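Local atomic coordinates of putative fimbrium subunit Fim1C (PDB entry 4K4K), a protein that is a putative component of the fimbrium tip, part of the surface filaments that mediate cell adhesion and biofilm formation. Residues D116-A121 against F135-K140; I38-L43 against F86-P91; D98-T103 against N177-G182. All coordinates share one frame; numbering follows the deposited sequence.

Contact 1: residues D116-A121 against F135-K140; sequences DLMGAA and FVFTHK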
loop_
_atom_site.group_PDB
_atom_site.type_symbol
_atom_site.label_atom_id
_atom_site.label_comp_id
_atom_site.label_asym_id
_atom_site.label_seq_id
_atom_site.Cartn_x
_atom_site.Cartn_y
_atom_site.Cartn_z
ATOM N N ASP A 116 2.577 2.963 -1.163
ATOM C CA ASP A 116 1.935 1.801 -0.580
ATOM C C ASP A 116 1.833 1.965 0.956
ATOM O O ASP A 116 2.589 1.360 1.708
ATOM C CB ASP A 116 2.707 0.530 -0.968
ATOM C CG ASP A 116 2.007 -0.744 -0.580
ATOM O OD1 ASP A 116 0.857 -0.666 -0.050
ATOM O OD2 ASP A 116 2.624 -1.815 -0.720
ATOM N N LEU A 117 0.858 2.758 1.405
ATOM C CA LEU A 117 0.658 3.014 2.838
ATOM C C LEU A 117 0.187 1.734 3.534
ATOM O O LEU A 117 -0.784 1.089 3.098
ATOM C CB LEU A 117 -0.388 4.135 3.005
ATOM C CG LEU A 117 -0.875 4.389 4.449
ATOM C CD1 LEU A 117 0.263 4.923 5.350
ATOM C CD2 LEU A 117 -2.150 5.276 4.457
HETATM N N MSE A 118 0.875 1.363 4.604
HETATM C CA MSE A 118 0.509 0.199 5.410
HETATM C C MSE A 118 0.514 0.591 6.875
HETATM O O MSE A 118 1.326 1.432 7.287
HETATM C CB MSE A 118 1.477 -0.995 5.195
HETATM C CG MSE A 118 1.620 -1.412 3.717
HETATM SE SE MSE A 118 2.595 -3.083 3.598
HETATM C CE MSE A 118 4.267 -2.602 4.245
ATOM N N GLY A 119 -0.360 -0.040 7.644
ATOM C CA GLY A 119 -0.423 0.161 9.091
ATOM C C GLY A 119 -0.327 -1.178 9.801
ATOM O O GLY A 119 -0.881 -2.175 9.334
ATOM N N ALA A 120 0.420 -1.217 10.920
ATOM C CA ALA A 120 0.536 -2.443 11.726
ATOM C C ALA A 120 -0.571 -2.444 12.767
ATOM O O ALA A 120 -0.774 -1.422 13.409
ATOM C CB ALA A 120 1.903 -2.506 12.421
ATOM N N ALA A 121 -1.237 -3.575 12.992
ATOM C CA ALA A 121 -2.246 -3.678 14.054
ATOM C C ALA A 121 -1.595 -3.366 15.390
ATOM O O ALA A 121 -0.427 -3.718 15.615
ATOM C CB ALA A 121 -2.859 -5.084 14.095
ATOM N N PHE A 135 5.176 -6.962 14.343
ATOM C CA PHE A 135 4.222 -6.093 13.671
ATOM C C PHE A 135 3.623 -6.800 12.452
ATOM O O PHE A 135 4.359 -7.318 11.619
ATOM C CB PHE A 135 4.886 -4.769 13.251
ATOM C CG PHE A 135 5.273 -3.885 14.419
ATOM C CD1 PHE A 135 4.307 -3.156 15.117
ATOM C CD2 PHE A 135 6.597 -3.771 14.817
ATOM C CE1 PHE A 135 4.671 -2.296 16.167
ATOM C CE2 PHE A 135 6.956 -2.946 15.906
ATOM C CZ PHE A 135 5.987 -2.188 16.548
ATOM N N VAL A 136 2.307 -6.813 12.344
ATOM C CA VAL A 136 1.633 -7.411 11.191
ATOM C C VAL A 136 1.041 -6.251 10.406
ATOM O O VAL A 136 0.109 -5.607 10.872
ATOM C CB VAL A 136 0.574 -8.456 11.623
ATOM C CG1 VAL A 136 -0.202 -8.988 10.417
ATOM C CG2 VAL A 136 1.224 -9.602 12.401
ATOM N N PHE A 137 1.607 -5.964 9.247
ATOM C CA PHE A 137 1.177 -4.831 8.430
ATOM C C PHE A 137 0.072 -5.202 7.465
ATOM O O PHE A 137 0.090 -6.292 6.879
ATOM C CB PHE A 137 2.362 -4.274 7.634
ATOM C CG PHE A 137 3.340 -3.459 8.461
ATOM C CD1 PHE A 137 3.154 -2.096 8.633
ATOM C CD2 PHE A 137 4.435 -4.063 9.075
ATOM C CE1 PHE A 137 4.064 -1.339 9.389
ATOM C CE2 PHE A 137 5.329 -3.317 9.861
ATOM C CZ PHE A 137 5.137 -1.956 10.010
ATOM N N THR A 138 -0.886 -4.287 7.278
ATOM C CA THR A 138 -1.950 -4.435 6.263
ATOM C C THR A 138 -1.939 -3.201 5.383
ATOM O O THR A 138 -1.633 -2.095 5.855
ATOM C CB THR A 138 -3.349 -4.647 6.879
ATOM O OG1 THR A 138 -3.633 -3.535 7.708
ATOM C CG2 THR A 138 -3.475 -5.951 7.698
ATOM N N HIS A 139 -2.225 -3.380 4.092
ATOM C CA HIS A 139 -2.266 -2.248 3.164
ATOM C C HIS A 139 -3.531 -1.430 3.408
ATOM O O HIS A 139 -4.621 -2.006 3.546
ATOM C CB HIS A 139 -2.270 -2.764 1.722
ATOM C CG HIS A 139 -1.078 -3.598 1.353
ATOM N ND1 HIS A 139 0.063 -3.029 0.815
ATOM C CD2 HIS A 139 -0.920 -4.942 1.395
ATOM C CE1 HIS A 139 0.886 -4.041 0.558
ATOM N NE2 HIS A 139 0.335 -5.209 0.891
ATOM N N LYS A 140 -3.398 -0.101 3.447
ATOM C CA LYS A 140 -4.554 0.794 3.690
ATOM C C LYS A 140 -5.232 1.237 2.377
ATOM O O LYS A 140 -6.360 1.760 2.412
ATOM C CB LYS A 140 -4.116 2.029 4.489
ATOM C CG LYS A 140 -3.574 1.663 5.885
ATOM C CD LYS A 140 -4.670 1.105 6.807
ATOM C CE LYS A 140 -4.041 0.517 8.059
ATOM N NZ LYS A 140 -5.080 0.020 8.996
HETATM O O HOH W 1 0.814 -5.831 14.503
HETATM O O HOH W 2 -2.391 -5.208 10.484
#
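F135 and A120 touch in a beta hairpin whose arms are strands 118-126 and 132-150. The A120 methyl, CB, lies 3.7 Å from F135 CD1 and comes to the ring obliquely. F135 also touches F86 and A88 of strand 84-90. V136 works through its backbone. Its O accepts a hydrogen bond from A121 N. One water donates to A121 O and accepts from V136 N; a second donates to V136 O. F137 lies on the same face of the pair as A120. A120 CB stands over the centre of its ring in a CH-pi contact, 4.0 Å from the centroid. M118 CB meets CD1 of this ring obliquely, and W32 meets it edge-to-face. T138 forms the hydrogen-bonded pair with G119. T138 N donates to G119 O at 2.9 Å, and G119 N donates to T138 O at 3.0 Å. H139 meets D116 at its edge and M118 over a face. Its ND1 donates to the syn lone pair of D116 OD1 at 2.6 Å. The carboxylate and the imidazole are nearly coplanar. The nearby carboxylate would probably favour a protonated ring. SE of M118, a selenomethionine, lies 3.9 Å from the H139 centroid, offset toward the rim. W269 also stacks with H139. K140 N closes the ladder with an almost straight bond to L117 O, 178° at the hydrogen. The K140 chain bends at chi2 (-68°), which turns CD away from the partner strand. NZ bonds to G182 O. Past the extended chi3 (169°), K140 CE comes back to 3.7 Å from G119 N.

Contact 2: residues I38-L43 against F86-P91; sequences IGIYML and FVAYYP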
loop_
_atom_site.group_PDB
_atom_site.type_symbol
_atom_site.label_atom_id
_atom_site.label_comp_id
_atom_site.label_asym_id
_atom_site.label_seq_id
_atom_site.Cartn_x
_atom_site.Cartn_y
_atom_site.Cartn_z
ATOM N N ILE A 38 10.147 2.045 8.636
ATOM C CA ILE A 38 8.837 2.168 9.287
ATOM C C ILE A 38 8.962 3.187 10.420
ATOM O O ILE A 38 10.069 3.431 10.905
ATOM C CB ILE A 38 8.297 0.799 9.800
ATOM C CG1 ILE A 38 9.223 0.196 10.895
ATOM C CG2 ILE A 38 8.149 -0.183 8.607
ATOM C CD1 ILE A 38 8.644 -1.020 11.633
ATOM N N GLY A 39 7.835 3.746 10.828
ATOM C CA GLY A 39 7.773 4.646 11.976
ATOM C C GLY A 39 7.075 3.895 13.097
ATOM O O GLY A 39 6.007 3.330 12.871
ATOM N N ILE A 40 7.670 3.840 14.285
ATOM C CA ILE A 40 7.075 3.137 15.437
ATOM C C ILE A 40 6.758 4.126 16.516
ATOM O O ILE A 40 7.554 5.058 16.775
ATOM C CB ILE A 40 8.033 2.022 15.983
ATOM C CG1 ILE A 40 8.481 1.046 14.844
ATOM C CG2 ILE A 40 7.403 1.250 17.175
ATOM C CD1 ILE A 40 9.407 -0.149 15.290
ATOM N N TYR A 41 5.644 3.867 17.213
ATOM C CA TYR A 41 5.248 4.606 18.418
ATOM C C TYR A 41 5.077 3.639 19.554
ATOM O O TYR A 41 4.445 2.581 19.376
ATOM C CB TYR A 41 3.906 5.341 18.236
ATOM C CG TYR A 41 3.920 6.472 17.235
ATOM C CD1 TYR A 41 4.023 6.216 15.868
ATOM C CD2 TYR A 41 3.677 7.784 17.637
ATOM C CE1 TYR A 41 4.012 7.254 14.933
ATOM C CE2 TYR A 41 3.617 8.829 16.708
ATOM C CZ TYR A 41 3.781 8.558 15.354
ATOM O OH TYR A 41 3.723 9.588 14.453
HETATM N N MSE A 42 5.591 4.025 20.726
HETATM C CA MSE A 42 5.314 3.307 21.971
HETATM C C MSE A 42 4.279 4.153 22.705
HETATM O O MSE A 42 4.513 5.342 22.920
HETATM C CB MSE A 42 6.578 3.093 22.818
HETATM C CG MSE A 42 6.257 2.450 24.154
HETATM SE SE MSE A 42 7.911 1.894 25.079
HETATM C CE MSE A 42 8.517 3.570 25.568
ATOM N N LEU A 43 3.153 3.555 23.072
ATOM C CA LEU A 43 2.016 4.268 23.656
ATOM C C LEU A 43 1.724 3.858 25.073
ATOM O O LEU A 43 1.775 2.673 25.402
ATOM C CB LEU A 43 0.735 4.045 22.830
ATOM C CG LEU A 43 0.825 4.336 21.320
ATOM C CD1 LEU A 43 -0.468 3.904 20.611
ATOM C CD2 LEU A 43 1.109 5.855 21.074
ATOM N N PHE A 86 2.123 -0.767 21.118
ATOM C CA PHE A 86 2.960 -0.381 19.993
ATOM C C PHE A 86 2.159 -0.332 18.743
ATOM O O PHE A 86 1.347 -1.230 18.503
ATOM C CB PHE A 86 4.136 -1.407 19.817
ATOM C CG PHE A 86 5.138 -1.307 20.944
ATOM C CD1 PHE A 86 4.924 -1.971 22.152
ATOM C CD2 PHE A 86 6.252 -0.479 20.831
ATOM C CE1 PHE A 86 5.817 -1.828 23.219
ATOM C CE2 PHE A 86 7.143 -0.326 21.895
ATOM C CZ PHE A 86 6.929 -1.004 23.081
ATOM N N VAL A 87 2.422 0.677 17.921
ATOM C CA VAL A 87 1.821 0.810 16.594
ATOM C C VAL A 87 2.936 1.199 15.630
ATOM O O VAL A 87 3.958 1.738 16.060
ATOM C CB VAL A 87 0.624 1.810 16.520
ATOM C CG1 VAL A 87 -0.539 1.351 17.388
ATOM C CG2 VAL A 87 1.059 3.238 16.885
ATOM N N ALA A 88 2.724 0.962 14.328
ATOM C CA ALA A 88 3.712 1.321 13.306
ATOM C C ALA A 88 3.037 1.563 11.990
ATOM O O ALA A 88 1.900 1.135 11.772
ATOM C CB ALA A 88 4.774 0.215 13.156
ATOM N N TYR A 89 3.762 2.216 11.079
ATOM C CA TYR A 89 3.254 2.445 9.735
ATOM C C TYR A 89 4.419 2.408 8.755
ATOM O O TYR A 89 5.583 2.560 9.131
ATOM C CB TYR A 89 2.468 3.794 9.619
ATOM C CG TYR A 89 3.404 4.985 9.643
ATOM C CD1 TYR A 89 3.955 5.438 10.842
ATOM C CD2 TYR A 89 3.833 5.592 8.455
ATOM C CE1 TYR A 89 4.882 6.483 10.860
ATOM C CE2 TYR A 89 4.775 6.623 8.464
ATOM C CZ TYR A 89 5.323 7.041 9.664
ATOM O OH TYR A 89 6.248 8.063 9.663
ATOM N N TYR A 90 4.083 2.217 7.489
ATOM C CA TYR A 90 5.030 2.202 6.376
ATOM C C TYR A 90 4.390 3.006 5.238
ATOM O O TYR A 90 3.192 2.852 5.032
ATOM C CB TYR A 90 5.287 0.724 5.939
ATOM C CG TYR A 90 6.021 0.613 4.621
ATOM C CD1 TYR A 90 7.415 0.647 4.572
ATOM C CD2 TYR A 90 5.324 0.606 3.407
ATOM C CE1 TYR A 90 8.102 0.657 3.348
ATOM C CE2 TYR A 90 6.001 0.556 2.179
ATOM C CZ TYR A 90 7.390 0.580 2.160
ATOM O OH TYR A 90 8.073 0.576 0.969
ATOM N N PRO A 91 5.142 3.771 4.432
ATOM C CA PRO A 91 6.583 4.058 4.557
ATOM C C PRO A 91 6.837 5.222 5.484
ATOM O O PRO A 91 6.092 6.219 5.491
ATOM C CB PRO A 91 6.994 4.367 3.109
ATOM C CG PRO A 91 5.758 5.056 2.545
ATOM C CD PRO A 91 4.555 4.428 3.244
#
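M42 and F86 lie side by side and point the same way from strands 37-44 and 84-90, antiparallel neighbours. With M42 CG anti to the backbone N (chi1 175°), CG lies 3.7 Å from F86 CE2 and CZ; M42 CB is 3.6 Å from F86 CE2. The selenium of this selenomethionine sits 4.7 Å from the F86 centroid, an oblique Met-aromatic contact. On the same face I40 CG2 reaches the edge of the F86 ring, and I40 CG1 meets A88 CB. F135 and F137 of strand 132-150 cover this face.

The other face carries Y41, V87 and Y89. V87 CG2 touches both Y41 CB, at 3.8 Å, and L43 CD1; the V87 and L43 side chains cross at about a right angle. Y89 CG lies between its backbone N and carbonyl carbon (chi1 73°). Its ring lies across G39, which has no side chain to obstruct it. G39 N is over one ring face, offset toward the rim, and Y89 CE1 is 3.6 Å from G39 CA. The same CE1 approaches the Y41 ring at its edge.

Two hydrogen-bonded pairs, G39 with Y89 and Y41 with V87, join the backbones. Y41 N donates to V87 O at 3.0 Å. Y41 OH bonds to N100 OD1, and Y89 OH to N53 OD1 and R93 N. The contact is thus apolar on both faces of a paired backbone, and the hydroxyls of these two tyrosines are satisfied from outside it.

Contact 3: residues D98-T103 against N177-G182; sequences DGNVYT and NVVTGG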
loop_
_atom_site.group_PDB
_atom_site.type_symbol
_atom_site.label_atom_id
_atom_site.label_comp_id
_atom_site.label_asym_id
_atom_site.label_seq_id
_atom_site.Cartn_x
_atom_site.Cartn_y
_atom_site.Cartn_z
ATOM N N ASP A 98 0.422 17.506 11.491
ATOM C CA ASP A 98 0.015 17.754 12.862
ATOM C C ASP A 98 -0.919 16.664 13.409
ATOM O O ASP A 98 -1.925 16.333 12.773
ATOM C CB ASP A 98 -0.679 19.136 12.928
ATOM C CG ASP A 98 -0.906 19.666 14.326
ATOM O OD1 ASP A 98 -0.157 19.266 15.239
ATOM O OD2 ASP A 98 -1.813 20.512 14.500
ATOM N N GLY A 99 -0.568 16.098 14.558
ATOM C CA GLY A 99 -1.383 15.056 15.171
ATOM C C GLY A 99 -1.149 13.646 14.653
ATOM O O GLY A 99 -2.055 12.812 14.750
ATOM N N ASN A 100 0.078 13.351 14.115
ATOM C CA ASN A 100 0.485 12.010 13.642
ATOM C C ASN A 100 -0.340 11.558 12.420
ATOM O O ASN A 100 -0.796 10.403 12.353
ATOM C CB ASN A 100 0.348 11.023 14.807
ATOM C CG ASN A 100 1.299 11.412 15.910
ATOM O OD1 ASN A 100 2.460 11.750 15.641
ATOM N ND2 ASN A 100 0.805 11.502 17.143
ATOM N N VAL A 101 -0.445 12.452 11.421
ATOM C CA VAL A 101 -1.254 12.163 10.232
ATOM C C VAL A 101 -0.373 12.015 8.998
ATOM O O VAL A 101 0.427 12.895 8.677
ATOM C CB VAL A 101 -2.348 13.251 10.024
ATOM C CG1 VAL A 101 -3.127 13.041 8.719
ATOM C CG2 VAL A 101 -3.304 13.298 11.234
ATOM N N TYR A 102 -0.576 10.899 8.305
ATOM C CA TYR A 102 0.066 10.552 7.041
ATOM C C TYR A 102 -0.852 11.039 5.922
ATOM O O TYR A 102 -2.039 10.675 5.889
ATOM C CB TYR A 102 0.288 9.041 6.973
ATOM C CG TYR A 102 1.028 8.584 5.742
ATOM C CD1 TYR A 102 0.376 8.473 4.516
ATOM C CD2 TYR A 102 2.378 8.234 5.801
ATOM C CE1 TYR A 102 1.043 8.028 3.377
ATOM C CE2 TYR A 102 3.057 7.778 4.657
ATOM C CZ TYR A 102 2.376 7.670 3.450
ATOM O OH TYR A 102 2.974 7.186 2.297
ATOM N N THR A 103 -0.320 11.889 5.028
ATOM C CA THR A 103 -1.101 12.437 3.903
ATOM C C THR A 103 -0.784 11.598 2.670
ATOM O O THR A 103 0.383 11.425 2.328
ATOM C CB THR A 103 -0.828 13.940 3.706
ATOM O OG1 THR A 103 0.582 14.137 3.596
ATOM C CG2 THR A 103 -1.356 14.792 4.868
ATOM N N ASN A 177 -4.451 8.447 10.230
ATOM C CA ASN A 177 -3.793 8.729 11.504
ATOM C C ASN A 177 -2.983 7.471 11.882
ATOM O O ASN A 177 -3.556 6.400 12.107
ATOM C CB ASN A 177 -4.797 9.140 12.580
ATOM C CG ASN A 177 -4.093 9.562 13.846
ATOM O OD1 ASN A 177 -3.326 8.805 14.444
ATOM N ND2 ASN A 177 -4.248 10.825 14.225
ATOM N N VAL A 178 -1.652 7.593 11.919
ATOM C CA VAL A 178 -0.764 6.432 12.125
ATOM C C VAL A 178 -0.849 5.846 13.554
ATOM O O VAL A 178 -0.477 4.686 13.766
ATOM C CB VAL A 178 0.709 6.745 11.728
ATOM C CG1 VAL A 178 0.797 7.281 10.279
ATOM C CG2 VAL A 178 1.372 7.721 12.717
ATOM N N VAL A 179 -1.318 6.643 14.526
ATOM C CA VAL A 179 -1.454 6.186 15.903
ATOM C C VAL A 179 -2.827 5.533 16.075
ATOM O O VAL A 179 -2.905 4.466 16.694
ATOM C CB VAL A 179 -1.214 7.353 16.904
ATOM C CG1 VAL A 179 -1.614 6.974 18.336
ATOM C CG2 VAL A 179 0.248 7.792 16.860
ATOM N N THR A 180 -3.901 6.168 15.548
ATOM C CA THR A 180 -5.287 5.641 15.620
ATOM C C THR A 180 -5.448 4.339 14.857
ATOM O O THR A 180 -6.205 3.464 15.284
ATOM C CB THR A 180 -6.286 6.653 14.983
ATOM O OG1 THR A 180 -6.087 7.918 15.558
ATOM C CG2 THR A 180 -7.743 6.249 15.160
ATOM N N GLY A 181 -4.829 4.265 13.691
ATOM C CA GLY A 181 -4.965 3.101 12.834
ATOM C C GLY A 181 -6.326 3.133 12.158
ATOM O O GLY A 181 -6.932 4.200 11.991
ATOM N N GLY A 182 -6.849 1.964 11.827
ATOM C CA GLY A 182 -8.140 1.913 11.154
ATOM C C GLY A 182 -7.978 2.282 9.691
ATOM O O GLY A 182 -6.913 2.064 9.105
#
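N177 uses both ends of its amide here: ND2 reaches across to G99, while OD1 folds back on its own chain. The bond from N177 ND2 to G99 O is weak; it is 3.0 Å long but bent to 121° at the hydrogen. OD1 accepts two backbone N-H groups. V179 N lies in the plane of the amide carbonyl, and T180 N approaches from above that plane, 2.9 Å from N177 OD1. N177 CG is anti to the backbone N (chi1 -174°), on the side of the carbonyl carbon from which the following residues run. A backbone bond from G181 N to N177 O spans the same turn.

The main bond across the contact is V178 N to N100 O, at 3.0 Å. The donor lies nearly along the C=O axis. N177 and V101 form the one beta bridge between the segments, a non-hydrogen-bonded antiparallel pair. V101 CG2 stands 4.0 Å from N177 ND2, and the two side chains cross at about a right angle.

Two valines fill in the apolar side. V178 CG1 meets Y102 CB at 3.8 Å, and V178 CG2 packs on N100 CB and O. V179 CG2 touches both N100 CB and ND2, each 3.8 Å away. N100 OD1 bonds to Y41 OH. The Y102 ring makes a cation-pi contact with R93.

G99 and N100 both have positive phi, and a G1 beta bulge at N100-V101 opens strand 101-105. Facing it, strand 164-177 ends in an Asx turn that OD1 extends to T180 N as an Asx motif.

Contacts 1 and 2 share one sheet, with centres about 10 Å apart. Strands 84-90 and 118-126 are neighbours in it. M118 N lies 2.8 Å from Y90 O, and A120 N 2.9 Å from A88 O, both probable hydrogen bonds. Contact 3 lies beside both. Its centre is about 10 Å from that of contact 2 and about 12 Å from that of contact 1. Y41 OH is 2.8 Å from N100 OD1, and Y41 CD2 packs on V179 CG2. K140 NZ reaches G182 O at 2.7 Å, and L117 CD1 packs on Y102 CD1. Along the chain, contact 1 is nested inside the loop that contact 3 closes.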